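Local coordinates for G protein coupled receptor (Arabidopsis thaliana, PDB 3T33), which binds zinc as a plant member of the LanC-like family and may play a role in abscisic acid signalling, at residues L284-H289 and L327-I332; V320-G325 and K360-F365. One frame throughout, in Å; residues are numbered along the deposited sequence.

In the fold
Both contacts are buried, and their segments alternate along the chain. Contact 1 lies nearer the middle of the molecule, its centre about 11 Å from that of the chain, and joins two interhelical loops, 284-289 and 327-332, beside the zinc ion. Contact 2, about 16 Å out, packs helix 308-324 against helix 353-375. Their chemistry differs accordingly: contact 1 brings together histidine, a water bridge and a metal-binding cysteine, whereas contact 2 has aromatic rims packed against an alanine methyl, a valine and backbone carbonyls. Helix 308-324 runs out of contact 2 into the loop of contact 1, and they touch through Val285, whose CG2 lies 3.9 Å from Arg324 NH2 and whose CG1 packs on Gly325 CA.

Contact 1: L284-H289 and L327-I332; sequences LVHWCH and LKRVGI. With ZN (zinc ion), chain B.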
ATOM      1  N   LEU A 284      -1.846  10.475 -14.429  1.00 45.14           N
ATOM      2  CA  LEU A 284      -1.333   9.763 -13.248  1.00 43.81           C
ATOM      3  C   LEU A 284      -1.783   8.294 -13.107  1.00 41.62           C
ATOM      4  O   LEU A 284      -2.978   7.987 -13.116  1.00 41.91           O
ATOM      5  CB  LEU A 284      -1.634  10.561 -11.960  1.00 43.29           C
ATOM      6  CG  LEU A 284      -1.046  11.998 -11.949  1.00 44.13           C
ATOM      7  CD1 LEU A 284      -1.351  12.725 -10.668  1.00 40.21           C
ATOM      8  CD2 LEU A 284       0.479  12.108 -12.295  1.00 43.33           C
ATOM      9  N   VAL A 285      -0.811   7.393 -12.979  1.00 39.57           N
ATOM     10  CA  VAL A 285      -1.101   5.942 -12.782  1.00 36.60           C
ATOM     11  C   VAL A 285      -0.346   5.514 -11.525  1.00 36.27           C
ATOM     12  O   VAL A 285       0.719   4.907 -11.605  1.00 36.48           O
ATOM     13  CB  VAL A 285      -0.677   5.116 -14.025  1.00 36.70           C
ATOM     14  CG1 VAL A 285      -1.019   3.614 -13.857  1.00 32.05           C
ATOM     15  CG2 VAL A 285      -1.323   5.684 -15.297  1.00 33.20           C
ATOM     16  N   HIS A 286      -0.852   5.919 -10.362  1.00 35.12           N
ATOM     17  CA  HIS A 286      -0.099   5.794  -9.088  1.00 34.61           C
ATOM     18  C   HIS A 286      -1.032   5.114  -8.133  1.00 32.62           C
ATOM     19  O   HIS A 286      -2.247   5.110  -8.358  1.00 31.07           O
ATOM     20  CB  HIS A 286       0.146   7.157  -8.410  1.00 35.08           C
ATOM     21  CG  HIS A 286       0.965   8.144  -9.194  1.00 36.67           C
ATOM     22  ND1 HIS A 286       1.708   7.803 -10.312  1.00 39.08           N
ATOM     23  CD2 HIS A 286       1.226   9.457  -8.953  1.00 33.87           C
ATOM     24  CE1 HIS A 286       2.358   8.880 -10.751  1.00 37.68           C
ATOM     25  NE2 HIS A 286       2.115   9.880  -9.918  1.00 39.29           N
ATOM     26  N   TRP A 287      -0.465   4.547  -7.067  1.00 31.49           N
ATOM     27  CA  TRP A 287      -1.247   4.211  -5.902  1.00 29.60           C
ATOM     28  C   TRP A 287      -1.960   5.502  -5.481  1.00 30.18           C
ATOM     29  O   TRP A 287      -3.126   5.477  -5.195  1.00 30.08           O
ATOM     30  CB  TRP A 287      -0.343   3.820  -4.733  1.00 28.76           C
ATOM     31  CG  TRP A 287      -1.137   3.613  -3.516  1.00 26.76           C
ATOM     32  CD1 TRP A 287      -2.034   2.623  -3.302  1.00 26.76           C
ATOM     33  CD2 TRP A 287      -1.172   4.446  -2.352  1.00 27.59           C
ATOM     34  NE1 TRP A 287      -2.599   2.755  -2.060  1.00 26.14           N
ATOM     35  CE2 TRP A 287      -2.103   3.880  -1.463  1.00 27.84           C
ATOM     36  CE3 TRP A 287      -0.519   5.629  -1.985  1.00 26.89           C
ATOM     37  CZ2 TRP A 287      -2.410   4.452  -0.203  1.00 28.33           C
ATOM     38  CZ3 TRP A 287      -0.803   6.184  -0.728  1.00 26.69           C
ATOM     39  CH2 TRP A 287      -1.730   5.586   0.147  1.00 28.34           C
ATOM     40  N   CYS A 288      -1.233   6.610  -5.347  1.00 31.18           N
ATOM     41  CA  CYS A 288      -1.842   7.792  -4.715  1.00 32.70           C
ATOM     42  C   CYS A 288      -2.968   8.332  -5.582  1.00 33.22           C
ATOM     43  O   CYS A 288      -4.051   8.569  -5.069  1.00 35.49           O
ATOM     44  CB  CYS A 288      -0.822   8.840  -4.245  1.00 31.08           C
ATOM     45  SG  CYS A 288       0.235   9.412  -5.500  1.00 35.14           S
ATOM     46  N   HIS A 289      -2.765   8.404  -6.891  1.00 34.60           N
ATOM     47  CA  HIS A 289      -3.817   8.833  -7.835  1.00 34.92           C
ATOM     48  C   HIS A 289      -3.813   7.927  -9.062  1.00 34.27           C
ATOM     49  O   HIS A 289      -2.759   7.655  -9.647  1.00 34.61           O
ATOM     50  CB  HIS A 289      -3.547  10.267  -8.335  1.00 35.01           C
ATOM     51  CG  HIS A 289      -3.350  11.278  -7.234  1.00 36.39           C
ATOM     52  ND1 HIS A 289      -4.391  11.743  -6.448  1.00 34.21           N
ATOM     53  CD2 HIS A 289      -2.230  11.924  -6.808  1.00 36.23           C
ATOM     54  CE1 HIS A 289      -3.907  12.612  -5.575  1.00 38.39           C
ATOM     55  NE2 HIS A 289      -2.601  12.743  -5.770  1.00 34.80           N
ATOM     56  N   LEU A 327       6.267   2.995 -13.960  1.00 38.26           N
ATOM     57  CA  LEU A 327       6.637   4.370 -13.700  1.00 38.25           C
ATOM     58  C   LEU A 327       8.145   4.577 -13.651  1.00 38.63           C
ATOM     59  O   LEU A 327       8.874   3.682 -13.216  1.00 39.59           O
ATOM     60  CB  LEU A 327       6.053   4.739 -12.326  1.00 37.36           C
ATOM     61  CG  LEU A 327       4.672   5.391 -12.153  1.00 38.63           C
ATOM     62  CD1 LEU A 327       3.799   5.319 -13.387  1.00 36.18           C
ATOM     63  CD2 LEU A 327       3.940   4.980 -10.900  1.00 35.55           C
ATOM     64  N   LYS A 328       8.601   5.781 -13.990  1.00 38.44           N
ATOM     65  CA  LYS A 328      10.015   6.140 -13.860  1.00 39.76           C
ATOM     66  C   LYS A 328      10.398   6.564 -12.434  1.00 39.34           C
ATOM     67  O   LYS A 328      11.257   7.425 -12.240  1.00 39.96           O
ATOM     68  CB  LYS A 328      10.377   7.247 -14.852  1.00 39.95           C
ATOM     69  CG  LYS A 328      10.081   6.904 -16.302  1.00 44.42           C
ATOM     70  CD  LYS A 328      10.878   7.782 -17.253  1.00 48.47           C
ATOM     71  CE  LYS A 328      10.164   7.946 -18.585  1.00 47.80           C
ATOM     72  NZ  LYS A 328      11.101   7.824 -19.735  1.00 46.83           N
ATOM     73  N   ARG A 329       9.754   5.948 -11.447  1.00 38.53           N
ATOM     74  CA  ARG A 329      10.017   6.183 -10.029  1.00 36.52           C
ATOM     75  C   ARG A 329       9.950   4.844  -9.331  1.00 36.03           C
ATOM     76  O   ARG A 329       9.160   3.962  -9.720  1.00 34.91           O
ATOM     77  CB  ARG A 329       8.918   7.031  -9.488  1.00 37.73           C
ATOM     78  CG  ARG A 329       8.674   8.210 -10.364  1.00 39.47           C
ATOM     79  CD  ARG A 329       7.507   8.935  -9.942  1.00 47.09           C
ATOM     80  NE  ARG A 329       7.418  10.136 -10.749  1.00 55.25           N
ATOM     81  CZ  ARG A 329       6.579  11.123 -10.507  1.00 55.94           C
ATOM     82  NH1 ARG A 329       5.761  11.023  -9.470  1.00 56.03           N
ATOM     83  NH2 ARG A 329       6.561  12.187 -11.303  1.00 58.37           N
ATOM     84  N   VAL A 330      10.747   4.705  -8.279  1.00 34.38           N
ATOM     85  CA  VAL A 330      11.051   3.422  -7.701  1.00 33.13           C
ATOM     86  C   VAL A 330       9.982   2.967  -6.686  1.00 33.39           C
ATOM     87  O   VAL A 330       9.808   1.763  -6.491  1.00 34.51           O
ATOM     88  CB  VAL A 330      12.427   3.530  -6.984  1.00 34.05           C
ATOM     89  CG1 VAL A 330      12.286   4.355  -5.654  1.00 31.36           C
ATOM     90  CG2 VAL A 330      13.105   2.105  -6.700  1.00 33.14           C
ATOM     91  N   GLY A 331       9.254   3.918  -6.075  1.00 32.40           N
ATOM     92  CA  GLY A 331       8.650   3.735  -4.766  1.00 31.93           C
ATOM     93  C   GLY A 331       7.251   3.165  -4.651  1.00 32.78           C
ATOM     94  O   GLY A 331       6.710   2.644  -5.593  1.00 33.81           O
ATOM     95  N   ILE A 332       6.683   3.271  -3.455  1.00 33.16           N
ATOM     96  CA  ILE A 332       5.412   2.723  -3.105  1.00 32.33           C
ATOM     97  C   ILE A 332       4.249   3.649  -3.472  1.00 33.37           C
ATOM     98  O   ILE A 332       3.316   3.205  -4.165  1.00 31.70           O
ATOM     99  CB  ILE A 332       5.392   2.395  -1.607  1.00 32.95           C
ATOM    100  CG1 ILE A 332       6.217   1.134  -1.302  1.00 34.00           C
ATOM    101  CG2 ILE A 332       3.968   2.244  -1.066  1.00 32.32           C
ATOM    102  CD1 ILE A 332       5.626  -0.181  -1.767  1.00 32.31           C
TER
HETATM  103 ZN    ZN B 411       2.042   9.426  -4.224  1.00 39.20          ZN
HETATM  104  O   HOH W   1       2.326   3.535  -6.759  1.00 31.84           O
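Leu327 reaches from its loop to the backbone of Val285 and the ring of His286. Its CB leads toward segment 284-289, and CG, 4.0 Å from Val285 O, splits into two methyls. CD1 meets Val285 O at 3.6 Å, while CD2 comes to 3.3 Å from Val285 O and lies 3.6 Å from His286 ND1. Leucine suits this buried place because its branched end packs between carbonyl and imidazole by van der Waals contact alone, leaving ND1 without a polar partner; its unusual torsions make the fine detail doubtful. The two side chains cross at about a right angle. At the far end of the ring, His286 NE2 lies 3.8 Å from Arg329 NH1, ring and guanidinium planes 42° apart, without a hydrogen bond. The His286 ring also meets that of the zinc ligand His334, so Leu327 and Arg329 border a second-shell residue. A water accepts from Trp287 N and donates to Ile332 O at 2.8 Å; no direct hydrogen bond joins the two segments, but one residue further on the backbones of Cys288 and Cys333 do bond. Cys288 SG binds the zinc at 2.2 Å. With Cys333 and His334, the paired loops frame the Cys-Cys-His zinc site of the LanC-like family.

Contact 2: V320-G325 and K360-F365; sequences VVWSRG and KAFASF
Trp322 and Phe362 meet rim to rim, neither ring over the face of the other. The Trp322 six-membered ring and the Phe362 ring have centroids 5.8 Å apart and planes only 21° from parallel, and Phe362 CE1 lies 3.7 Å from both CE3 and CZ3 of Trp322. Trp322 CG stands anti to the backbone N (chi1 -176°), and the indole continues across to the other helix, where CH2 lies 3.8 Å from Ala361 CB. That methyl sits at the edge of the indole, near its plane; alanine is small enough to let the wide ring come up to the helix. In the alpha/alpha barrel (toroid) of LanC-like proteins, helices 308-324 and 353-375 run in nearly the same direction on the outside, with helix 336-350 between them in sequence; the short segments 320-324 and 360-365 lie at 28° with axes 11.9 Å apart, a wide separation filled by the long aromatic side chains. Phe362 reaches back across it. Its CZ meets Val321 O at 3.6 Å, edge-on and near the ring plane, and its CE2 packs on the peptide of Gly325, 3.5 Å from Gly325 O. Glycine suits position 325 because its CA lies hard by the Val321 carbonyl, with no room for a beta carbon. Phe343 of helix 336-350 packs edge-to-face with Phe362, and Trp322 NE1 hydrogen-bonds to Glu17 OE2.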
ATOM      1  N   VAL A 320      -4.420  -1.374 -17.287  1.00 36.00           N
ATOM      2  CA  VAL A 320      -3.831  -0.036 -17.334  1.00 35.60           C
ATOM      3  C   VAL A 320      -2.483   0.018 -16.608  1.00 36.27           C
ATOM      4  O   VAL A 320      -1.483   0.593 -17.099  1.00 35.88           O
ATOM      5  CB  VAL A 320      -4.777   0.907 -16.650  1.00 36.48           C
ATOM      6  CG1 VAL A 320      -4.166   2.319 -16.571  1.00 33.27           C
ATOM      7  CG2 VAL A 320      -6.130   0.842 -17.376  1.00 34.21           C
ATOM      8  N   VAL A 321      -2.446  -0.586 -15.419  1.00 35.57           N
ATOM      9  CA  VAL A 321      -1.146  -0.763 -14.715  1.00 34.62           C
ATOM     10  C   VAL A 321      -0.144  -1.597 -15.548  1.00 35.39           C
ATOM     11  O   VAL A 321       1.044  -1.237 -15.704  1.00 33.75           O
ATOM     12  CB  VAL A 321      -1.369  -1.360 -13.325  1.00 33.93           C
ATOM     13  CG1 VAL A 321      -0.072  -1.249 -12.503  1.00 32.04           C
ATOM     14  CG2 VAL A 321      -2.497  -0.559 -12.637  1.00 31.61           C
ATOM     15  N   TRP A 322      -0.620  -2.683 -16.141  1.00 36.23           N
ATOM     16  CA  TRP A 322       0.317  -3.481 -16.934  1.00 37.81           C
ATOM     17  C   TRP A 322       0.933  -2.684 -18.079  1.00 38.35           C
ATOM     18  O   TRP A 322       2.141  -2.823 -18.343  1.00 38.95           O
ATOM     19  CB  TRP A 322      -0.310  -4.799 -17.396  1.00 37.07           C
ATOM     20  CG  TRP A 322       0.597  -5.717 -18.137  1.00 39.89           C
ATOM     21  CD1 TRP A 322       0.412  -6.163 -19.401  1.00 40.30           C
ATOM     22  CD2 TRP A 322       1.814  -6.349 -17.661  1.00 37.40           C
ATOM     23  NE1 TRP A 322       1.440  -6.991 -19.755  1.00 39.17           N
ATOM     24  CE2 TRP A 322       2.306  -7.136 -18.713  1.00 36.13           C
ATOM     25  CE3 TRP A 322       2.541  -6.300 -16.456  1.00 36.83           C
ATOM     26  CZ2 TRP A 322       3.501  -7.913 -18.611  1.00 37.72           C
ATOM     27  CZ3 TRP A 322       3.745  -7.069 -16.341  1.00 36.81           C
ATOM     28  CH2 TRP A 322       4.197  -7.863 -17.417  1.00 37.53           C
ATOM     29  N   SER A 323       0.167  -1.831 -18.759  1.00 38.87           N
ATOM     30  CA  SER A 323       0.812  -1.094 -19.850  1.00 40.39           C
ATOM     31  C   SER A 323       1.429   0.231 -19.473  1.00 40.00           C
ATOM     32  O   SER A 323       2.437   0.635 -20.068  1.00 40.88           O
ATOM     33  CB  SER A 323      -0.106  -0.925 -21.068  1.00 42.39           C
ATOM     34  OG  SER A 323      -1.029   0.116 -20.851  1.00 45.89           O
ATOM     35  N   ARG A 324       0.887   0.910 -18.479  1.00 38.81           N
ATOM     36  CA  ARG A 324       1.427   2.239 -18.161  1.00 39.32           C
ATOM     37  C   ARG A 324       2.018   2.332 -16.749  1.00 38.92           C
ATOM     38  O   ARG A 324       2.441   3.416 -16.340  1.00 38.95           O
ATOM     39  CB  ARG A 324       0.338   3.299 -18.328  1.00 38.81           C
ATOM     40  CG  ARG A 324      -0.202   3.511 -19.781  1.00 40.83           C
ATOM     41  CD  ARG A 324      -1.598   4.210 -19.758  1.00 40.74           C
ATOM     42  NE  ARG A 324      -1.492   5.580 -19.258  1.00 39.86           N
ATOM     43  CZ  ARG A 324      -2.524   6.368 -18.977  1.00 40.83           C
ATOM     44  NH1 ARG A 324      -3.789   5.968 -19.148  1.00 36.44           N
ATOM     45  NH2 ARG A 324      -2.281   7.593 -18.535  1.00 43.60           N
ATOM     46  N   GLY A 325       2.064   1.205 -16.021  1.00 38.11           N
ATOM     47  CA  GLY A 325       2.288   1.227 -14.585  1.00 37.04           C
ATOM     48  C   GLY A 325       3.733   1.124 -14.216  1.00 37.47           C
ATOM     49  O   GLY A 325       4.101   1.226 -13.047  1.00 37.55           O
ATOM     50  N   LYS A 360       5.829 -10.549 -10.668  1.00 29.42           N
ATOM     51  CA  LYS A 360       7.207 -11.016 -10.841  1.00 30.69           C
ATOM     52  C   LYS A 360       7.970 -10.177 -11.878  1.00 29.73           C
ATOM     53  O   LYS A 360       9.136  -9.822 -11.689  1.00 29.86           O
ATOM     54  CB  LYS A 360       7.184 -12.531 -11.158  1.00 30.09           C
ATOM     55  CG  LYS A 360       8.388 -13.165 -11.715  1.00 34.14           C
ATOM     56  CD  LYS A 360       8.124 -14.692 -11.900  1.00 37.77           C
ATOM     57  CE  LYS A 360       9.432 -15.467 -12.177  1.00 37.70           C
ATOM     58  NZ  LYS A 360       9.125 -16.783 -12.778  1.00 35.80           N
ATOM     59  N   ALA A 361       7.305  -9.820 -12.966  1.00 30.98           N
ATOM     60  CA  ALA A 361       7.959  -8.997 -13.992  1.00 30.06           C
ATOM     61  C   ALA A 361       8.284  -7.606 -13.433  1.00 30.01           C
ATOM     62  O   ALA A 361       9.354  -7.072 -13.685  1.00 28.57           O
ATOM     63  CB  ALA A 361       7.079  -8.871 -15.233  1.00 29.59           C
ATOM     64  N   PHE A 362       7.373  -7.014 -12.659  1.00 30.36           N
ATOM     65  CA  PHE A 362       7.693  -5.648 -12.178  1.00 31.03           C
ATOM     66  C   PHE A 362       8.825  -5.743 -11.160  1.00 30.03           C
ATOM     67  O   PHE A 362       9.720  -4.955 -11.172  1.00 32.08           O
ATOM     68  CB  PHE A 362       6.470  -4.981 -11.570  1.00 30.82           C
ATOM     69  CG  PHE A 362       5.646  -4.180 -12.540  1.00 31.67           C
ATOM     70  CD1 PHE A 362       5.508  -4.572 -13.863  1.00 30.95           C
ATOM     71  CD2 PHE A 362       4.982  -3.006 -12.100  1.00 32.01           C
ATOM     72  CE1 PHE A 362       4.729  -3.826 -14.762  1.00 29.79           C
ATOM     73  CE2 PHE A 362       4.195  -2.264 -12.965  1.00 32.91           C
ATOM     74  CZ  PHE A 362       4.053  -2.683 -14.323  1.00 30.89           C
ATOM     75  N   ALA A 363       8.797  -6.744 -10.304  1.00 29.11           N
ATOM     76  CA  ALA A 363       9.867  -6.931  -9.354  1.00 29.40           C
ATOM     77  C   ALA A 363      11.211  -7.235 -10.024  1.00 29.62           C
ATOM     78  O   ALA A 363      12.262  -6.730  -9.581  1.00 30.03           O
ATOM     79  CB  ALA A 363       9.523  -8.014  -8.370  1.00 27.17           C
ATOM     80  N   SER A 364      11.183  -8.085 -11.060  1.00 28.27           N
ATOM     81  CA  SER A 364      12.408  -8.338 -11.839  1.00 27.77           C
ATOM     82  C   SER A 364      12.922  -7.122 -12.494  1.00 28.33           C
ATOM     83  O   SER A 364      14.141  -6.888 -12.458  1.00 28.71           O
ATOM     84  CB  SER A 364      12.178  -9.415 -12.876  1.00 27.21           C
ATOM     85  OG  SER A 364      11.635 -10.526 -12.211  1.00 26.84           O
ATOM     86  N   PHE A 365      12.027  -6.304 -13.068  1.00 29.66           N
ATOM     87  CA  PHE A 365      12.459  -5.032 -13.656  1.00 31.33           C
ATOM     88  C   PHE A 365      13.238  -4.201 -12.649  1.00 33.60           C
ATOM     89  O   PHE A 365      14.389  -3.784 -12.908  1.00 33.96           O
ATOM     90  CB  PHE A 365      11.269  -4.224 -14.167  1.00 31.48           C
ATOM     91  CG  PHE A 365      11.671  -2.876 -14.783  1.00 33.49           C
ATOM     92  CD1 PHE A 365      11.726  -1.717 -14.007  1.00 29.69           C
ATOM     93  CD2 PHE A 365      11.987  -2.783 -16.141  1.00 31.88           C
ATOM     94  CE1 PHE A 365      12.140  -0.470 -14.584  1.00 35.64           C
ATOM     95  CE2 PHE A 365      12.381  -1.556 -16.714  1.00 31.63           C
ATOM     96  CZ  PHE A 365      12.456  -0.410 -15.938  1.00 33.30           C
TER